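Local coordinates for protein alpha-11 giardin (Giardia intestinalis, PDB 2II2) that binds calcium and, as an annexin, probably acidic phospholipids, and is thought to take part in attachment of the parasite and in organising its ventral-disk cytoskeleton, at residues 205-208 and 209-213; 172-175 and 176-179; 153-156 and 157-161. One frame throughout, in Å; residues are numbered along the deposited sequence.

All three contacts are local, and all lie on the same side of the chain's centre. Contact 1 is a short helix, 205-212; contacts 2 and 3 are each the loop end and first turn of a helix, contact 3 opening helix 156-169 and contact 2 helix 175-184, the next in the chain. Each is partly buried. Contact 1 pairs an apolar inner side with a polar, watered outer one; contact 2 caps a helix with a carboxylate; contact 3, its centre about 29 Å from the centre of the chain and so farthest out, relies on a salt bridge. Contacts 1 and 2 touch, Tyr213 OH lying 2.7 Å from His175 ND1, whereas contact 3 touches neither.

Contact 1. Residues 205-208 and 209-213; sequences VQEA and IETRY
Val205 and Ile209 meet on the inner side of helix 205-212, methyl against methyl: CG1 of Val205 lies 3.6 Å from CD1 of Ile209. With its CG1 set beside the backbone N (chi1 -67°), Ile209 leans back toward the preceding turn, and CG1 of Ile209 rests 3.3 Å from Val205 O. On the exposed side of the helix, Glu207 and Thr211 run side by side, pointing the same way. Their polar ends are joined by a water, which donates to Glu207 OE2 at 2.8 Å and sits 2.7 Å from Thr211 OG1. Glu207 OE2 also forms a salt bridge with Lys203, just before the helix.

Beneath these side chains run the i to i+4 backbone bonds of an alpha-helix, here one of the short helices of the all-helical annexin fold. They become less straight along the chain: Ile209 N donates to Val205 O with an N-H...O angle of 169°, while Arg212 N meets Ala208 O at 3.1 Å and 149°. A last bond, from Tyr213 N to Ile209 O, is made as the chain leaves helical geometry at Tyr213.

Further out, Phe197 of helix 187-201 covers Val205 and Ala208, and Leu167 of helix 156-169 packs on Ala208 and Ile209. Glu210 OE2 is hydrogen-bonded to Tyr238 OH, while Arg212, its chain bent at chi2 and chi3, turns its guanidinium away from its own helix, NE donating to Leu167 O in the last turn of helix 156-169 and NH2 to Ala170 O just beyond it.

Contact 2. Residues 172-175 and 176-179; sequences EPDH and EAVV
Asp174 is the N-cap of helix 175-184; its OD1 accepts from Ala177 N at 3.1 Å. The bond is fairly straight at the hydrogen (163°), but the donor comes from above the carboxylate, 68° out of its plane. Having CG trans to the backbone N (chi1 179°) swings the carboxylate forward over the first turn. Two backbone bonds carry the helix on from there: Val178 N donates to Asp174 O, and Val179 N to His175 O at 2.9 Å.

Van der Waals contact accompanies the cap. The methyl of Ala177 lies against the carboxylate, its CB 3.4 Å from Asp174 CG. On the inner side Val178 and Val179 each bring CG2 back toward the carbonyl four residues earlier, and both valines also pack on Leu222 of helix 216-230.

The His175 ring has Pro173 O over one face, 3.6 Å above its plane and over its centre. Its ND1 is hydrogen-bonded to Tyr213 OH, and the two rings meet, tying this helix start to the end of helix 205-212. Glu176 forms a salt bridge with Arg180 through OE2.

A carboxylate placed at the N-terminus of a helix answers an amide that has no earlier turn to bond with, and the helix dipole there probably favours the charged form of Asp174.

Contact 3. Residues 153-156 and 157-161; sequences RGSV and ASDAE
Arg153 grips Asp159 side-on, giving both NE and NH2 to a single oxygen, Asp159 OD2. Each nitrogen is 2.8 Å from Asp159 OD2, which lies almost exactly in the guanidinium plane. The planes of the two groups are 61° apart, and both nitrogens approach Asp159 OD2 from the same face of the carboxylate, above its plane. A bend at chi3 (-64°) brings the guanidinium round to this position. NH2 also donates to Ser185 OG, and the side chain of Arg153 rests on Ile193 of helix 187-201.

Asp159 is buried, and its OD2 takes a further bond from a water at 2.8 Å; the same water accepts from Ser155 N. Its other oxygen, OD1, lies 3.1 Å from Ser155 OG. The carboxylate is thus held by partners from the chain that leads into the helix. Ser155 occupies the N-cap position of helix 156-169, though its hydroxyl makes no capping bond to a backbone amide; the water and the aspartate gather at this helix entrance instead. The i to i+4 backbone bonds of the helix begin with Asp159 N to Ser155 O at 2.9 Å, followed by Ala160 N to Val156 O. Before the cap, Gly154 takes a positive phi of 63° that suits glycine, and its N is hydrogen-bonded to Glu189 OE2 while Arg153 N goes to OE1 of the same carboxylate. Val156 reaches across to Glu192 and Arg196 of helix 187-201, and Ala157 also touches Arg196.

The outer side is much looser. Ser158 and Ala157 are exposed, and Ser158 OG lies 3.2 Å from Ser155 O.

Contact 1. Residues 205-208 and 209-213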
loop_
_atom_site.group_PDB
_atom_site.type_symbol
_atom_site.label_atom_id
_atom_site.label_comp_id
_atom_site.label_asym_id
_atom_site.label_seq_id
_atom_site.Cartn_x
_atom_site.Cartn_y
_atom_site.Cartn_z
ATOM N N VAL A 205 10.742 16.136 -7.323
ATOM C CA VAL A 205 11.502 14.988 -6.861
ATOM C C VAL A 205 10.982 13.739 -7.562
ATOM O O VAL A 205 11.773 12.896 -7.959
ATOM C CB VAL A 205 11.479 14.849 -5.314
ATOM C CG1 VAL A 205 12.214 13.585 -4.894
ATOM C CG2 VAL A 205 12.135 16.070 -4.639
ATOM N N GLN A 206 9.657 13.620 -7.705
ATOM C CA GLN A 206 9.098 12.462 -8.410
ATOM C C GLN A 206 9.704 12.327 -9.805
ATOM O O GLN A 206 10.121 11.241 -10.215
ATOM C CB GLN A 206 7.585 12.559 -8.535
ATOM C CG GLN A 206 6.975 11.335 -9.236
ATOM C CD GLN A 206 5.587 11.558 -9.797
ATOM O OE1 GLN A 206 5.276 11.057 -10.890
ATOM N NE2 GLN A 206 4.758 12.281 -9.107
ATOM N N GLU A 207 9.731 13.424 -10.554
ATOM C CA GLU A 207 10.241 13.368 -11.913
ATOM C C GLU A 207 11.708 12.953 -11.922
ATOM O O GLU A 207 12.130 12.130 -12.737
ATOM C CB GLU A 207 10.071 14.693 -12.667
ATOM C CG GLU A 207 10.513 14.546 -14.140
ATOM C CD GLU A 207 10.548 15.847 -14.917
ATOM O OE1 GLU A 207 9.603 16.649 -14.779
ATOM O OE2 GLU A 207 11.494 16.024 -15.726
ATOM N N ALA A 208 12.479 13.552 -11.016
ATOM C CA ALA A 208 13.904 13.230 -10.925
ATOM C C ALA A 208 14.119 11.746 -10.590
ATOM O O ALA A 208 14.970 11.098 -11.190
ATOM C CB ALA A 208 14.582 14.137 -9.949
ATOM N N ILE A 209 13.346 11.224 -9.640
ATOM C CA ILE A 209 13.438 9.791 -9.338
ATOM C C ILE A 209 13.080 8.923 -10.551
ATOM O O ILE A 209 13.767 7.962 -10.855
ATOM C CB ILE A 209 12.528 9.445 -8.148
ATOM C CG1 ILE A 209 13.038 10.080 -6.856
ATOM C CG2 ILE A 209 12.410 7.948 -7.953
ATOM C CD1 ILE A 209 12.024 10.032 -5.702
ATOM N N GLU A 210 11.957 9.235 -11.187
ATOM C CA GLU A 210 11.458 8.376 -12.242
ATOM C C GLU A 210 12.356 8.421 -13.473
ATOM O O GLU A 210 12.461 7.426 -14.189
ATOM C CB GLU A 210 9.993 8.705 -12.531
ATOM C CG GLU A 210 9.069 8.239 -11.414
ATOM C CD GLU A 210 7.614 8.576 -11.611
ATOM O OE1 GLU A 210 7.295 9.486 -12.394
ATOM O OE2 GLU A 210 6.751 7.917 -10.966
ATOM N N THR A 211 13.042 9.544 -13.672
ATOM C CA THR A 211 14.017 9.624 -14.757
ATOM C C THR A 211 15.264 8.802 -14.451
ATOM O O THR A 211 15.805 8.113 -15.343
ATOM C CB THR A 211 14.401 11.089 -15.060
ATOM O OG1 THR A 211 13.242 11.741 -15.606
ATOM C CG2 THR A 211 15.596 11.207 -16.042
ATOM N N ARG A 212 15.711 8.860 -13.198
ATOM C CA ARG A 212 16.962 8.203 -12.814
ATOM C C ARG A 212 16.832 6.688 -12.715
ATOM O O ARG A 212 17.726 5.962 -13.104
ATOM C CB ARG A 212 17.443 8.723 -11.461
ATOM C CG ARG A 212 18.588 7.912 -10.885
ATOM C CD ARG A 212 19.847 7.980 -11.726
ATOM N NE ARG A 212 20.534 9.211 -11.401
ATOM C CZ ARG A 212 21.781 9.510 -11.761
ATOM N NH1 ARG A 212 22.497 8.654 -12.487
ATOM N NH2 ARG A 212 22.303 10.673 -11.353
ATOM N N TYR A 213 15.751 6.228 -12.106
ATOM C CA TYR A 213 15.619 4.804 -11.775
ATOM C C TYR A 213 14.785 4.095 -12.803
ATOM O O TYR A 213 13.565 4.194 -12.814
ATOM C CB TYR A 213 15.012 4.614 -10.382
ATOM C CG TYR A 213 16.001 4.931 -9.304
ATOM C CD1 TYR A 213 16.132 6.220 -8.815
ATOM C CD2 TYR A 213 16.834 3.942 -8.783
ATOM C CE1 TYR A 213 17.065 6.501 -7.839
ATOM C CE2 TYR A 213 17.756 4.220 -7.817
ATOM C CZ TYR A 213 17.869 5.506 -7.337
ATOM O OH TYR A 213 18.782 5.827 -6.335
HETATM O O HOH W 1 13.722 14.385 -15.528
#

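Contact 2. Residues 172-175 and 176-179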
loop_
_atom_site.group_PDB
_atom_site.type_symbol
_atom_site.label_atom_id
_atom_site.label_comp_id
_atom_site.label_asym_id
_atom_site.label_seq_id
_atom_site.Cartn_x
_atom_site.Cartn_y
_atom_site.Cartn_z
ATOM N N GLU A 172 26.212 7.643 -11.046
ATOM C CA GLU A 172 25.335 6.677 -10.370
ATOM C C GLU A 172 24.961 7.209 -9.000
ATOM O O GLU A 172 25.809 7.733 -8.288
ATOM C CB GLU A 172 26.058 5.333 -10.205
ATOM C CG GLU A 172 26.410 4.619 -11.496
ATOM C CD GLU A 172 25.181 4.212 -12.293
ATOM O OE1 GLU A 172 24.153 3.862 -11.667
ATOM O OE2 GLU A 172 25.248 4.245 -13.545
ATOM N N PRO A 173 23.689 7.050 -8.615
ATOM C CA PRO A 173 23.293 7.507 -7.285
ATOM C C PRO A 173 23.909 6.664 -6.180
ATOM O O PRO A 173 24.149 5.473 -6.373
ATOM C CB PRO A 173 21.769 7.308 -7.266
ATOM C CG PRO A 173 21.370 7.121 -8.637
ATOM C CD PRO A 173 22.551 6.480 -9.344
ATOM N N ASP A 174 24.155 7.287 -5.028
ATOM C CA ASP A 174 24.453 6.560 -3.789
ATOM C C ASP A 174 23.089 6.169 -3.226
ATOM O O ASP A 174 22.437 6.963 -2.547
ATOM C CB ASP A 174 25.233 7.466 -2.833
ATOM C CG ASP A 174 25.570 6.812 -1.501
ATOM O OD1 ASP A 174 24.956 5.794 -1.149
ATOM O OD2 ASP A 174 26.474 7.339 -0.793
ATOM N N HIS A 175 22.642 4.964 -3.558
ATOM C CA HIS A 175 21.277 4.560 -3.201
ATOM C C HIS A 175 21.020 4.624 -1.705
ATOM O O HIS A 175 19.974 5.098 -1.256
ATOM C CB HIS A 175 20.955 3.169 -3.752
ATOM C CG HIS A 175 21.246 3.055 -5.204
ATOM N ND1 HIS A 175 20.592 3.813 -6.150
ATOM C CD2 HIS A 175 22.185 2.343 -5.873
ATOM C CE1 HIS A 175 21.092 3.551 -7.345
ATOM N NE2 HIS A 175 22.053 2.655 -7.206
ATOM N N GLU A 176 21.986 4.133 -0.932
ATOM C CA GLU A 176 21.827 4.131 0.516
ATOM C C GLU A 176 21.681 5.554 1.053
ATOM O O GLU A 176 20.806 5.812 1.870
ATOM C CB GLU A 176 22.989 3.430 1.198
ATOM C CG GLU A 176 22.902 3.487 2.709
ATOM C CD GLU A 176 23.987 2.689 3.413
ATOM O OE1 GLU A 176 24.841 2.082 2.737
ATOM O OE2 GLU A 176 23.981 2.700 4.658
ATOM N N ALA A 177 22.503 6.478 0.564
ATOM C CA ALA A 177 22.437 7.864 1.042
ATOM C C ALA A 177 21.071 8.483 0.710
ATOM O O ALA A 177 20.516 9.237 1.510
ATOM C CB ALA A 177 23.584 8.700 0.471
ATOM N N VAL A 178 20.540 8.195 -0.488
ATOM C CA VAL A 178 19.256 8.763 -0.877
ATOM C C VAL A 178 18.146 8.213 -0.004
ATOM O O VAL A 178 17.325 8.971 0.498
ATOM C CB VAL A 178 18.977 8.495 -2.374
ATOM C CG1 VAL A 178 17.530 8.866 -2.728
ATOM C CG2 VAL A 178 19.951 9.276 -3.228
ATOM N N VAL A 179 18.123 6.894 0.172
ATOM C CA VAL A 179 17.103 6.267 0.973
ATOM C C VAL A 179 17.203 6.777 2.413
ATOM O O VAL A 179 16.184 7.136 3.030
ATOM C CB VAL A 179 17.222 4.730 0.921
ATOM C CG1 VAL A 179 16.279 4.110 1.939
ATOM C CG2 VAL A 179 16.884 4.246 -0.461
#

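Contact 3. Residues 153-156 and 157-161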
loop_
_atom_site.group_PDB
_atom_site.type_symbol
_atom_site.label_atom_id
_atom_site.label_comp_id
_atom_site.label_asym_id
_atom_site.label_seq_id
_atom_site.Cartn_x
_atom_site.Cartn_y
_atom_site.Cartn_z
ATOM N N ARG A 153 17.800 17.394 11.071
ATOM C CA ARG A 153 19.225 17.572 10.777
ATOM C C ARG A 153 19.639 19.018 10.701
ATOM O O ARG A 153 20.824 19.295 10.774
ATOM C CB ARG A 153 19.615 16.861 9.480
ATOM C CG ARG A 153 19.383 15.353 9.530
ATOM C CD ARG A 153 19.706 14.680 8.195
ATOM N NE ARG A 153 18.828 15.119 7.111
ATOM C CZ ARG A 153 17.754 14.462 6.672
ATOM N NH1 ARG A 153 17.363 13.312 7.231
ATOM N NH2 ARG A 153 17.065 14.962 5.649
ATOM N N GLY A 154 18.696 19.940 10.498
ATOM C CA GLY A 154 19.071 21.357 10.394
ATOM C C GLY A 154 19.968 21.641 9.202
ATOM O O GLY A 154 20.800 22.535 9.236
ATOM N N SER A 155 19.816 20.850 8.140
ATOM C CA SER A 155 20.659 21.002 6.951
ATOM C C SER A 155 19.813 20.950 5.671
ATOM O O SER A 155 20.115 20.187 4.740
ATOM C CB SER A 155 21.766 19.927 6.927
ATOM O OG SER A 155 21.228 18.618 6.940
ATOM N N VAL A 156 18.776 21.774 5.594
ATOM C CA VAL A 156 17.759 21.651 4.551
ATOM C C VAL A 156 18.394 21.933 3.193
ATOM O O VAL A 156 18.196 21.160 2.238
ATOM C CB VAL A 156 16.525 22.556 4.798
ATOM C CG1 VAL A 156 15.701 22.730 3.534
ATOM C CG2 VAL A 156 15.678 22.032 5.969
ATOM N N ALA A 157 19.201 22.998 3.104
ATOM C CA ALA A 157 19.817 23.358 1.805
ATOM C C ALA A 157 20.742 22.267 1.299
ATOM O O ALA A 157 20.699 21.863 0.109
ATOM C CB ALA A 157 20.551 24.687 1.884
ATOM N N SER A 158 21.606 21.799 2.196
ATOM C CA SER A 158 22.550 20.776 1.783
ATOM C C SER A 158 21.852 19.449 1.463
ATOM O O SER A 158 22.284 18.734 0.556
ATOM C CB SER A 158 23.697 20.592 2.769
ATOM O OG SER A 158 23.268 20.243 4.059
ATOM N N ASP A 159 20.761 19.132 2.158
ATOM C CA ASP A 159 20.024 17.914 1.871
ATOM C C ASP A 159 19.375 17.973 0.489
ATOM O O ASP A 159 19.357 16.983 -0.245
ATOM C CB ASP A 159 18.957 17.706 2.936
ATOM C CG ASP A 159 19.511 17.267 4.282
ATOM O OD1 ASP A 159 20.719 16.967 4.391
ATOM O OD2 ASP A 159 18.699 17.252 5.239
ATOM N N ALA A 160 18.837 19.129 0.125
ATOM C CA ALA A 160 18.329 19.304 -1.224
ATOM C C ALA A 160 19.424 19.104 -2.291
ATOM O O ALA A 160 19.176 18.505 -3.328
ATOM C CB ALA A 160 17.672 20.653 -1.373
ATOM N N GLU A 161 20.635 19.593 -1.996
ATOM C CA GLU A 161 21.761 19.399 -2.880
ATOM C C GLU A 161 22.164 17.916 -2.971
ATOM O O GLU A 161 22.518 17.455 -4.039
ATOM C CB GLU A 161 22.947 20.270 -2.452
ATOM C CG GLU A 161 22.802 21.740 -2.802
ATOM C CD GLU A 161 23.006 22.074 -4.279
ATOM O OE1 GLU A 161 23.248 21.174 -5.119
ATOM O OE2 GLU A 161 22.911 23.282 -4.587
HETATM O O HOH W 2 17.806 18.996 7.201
#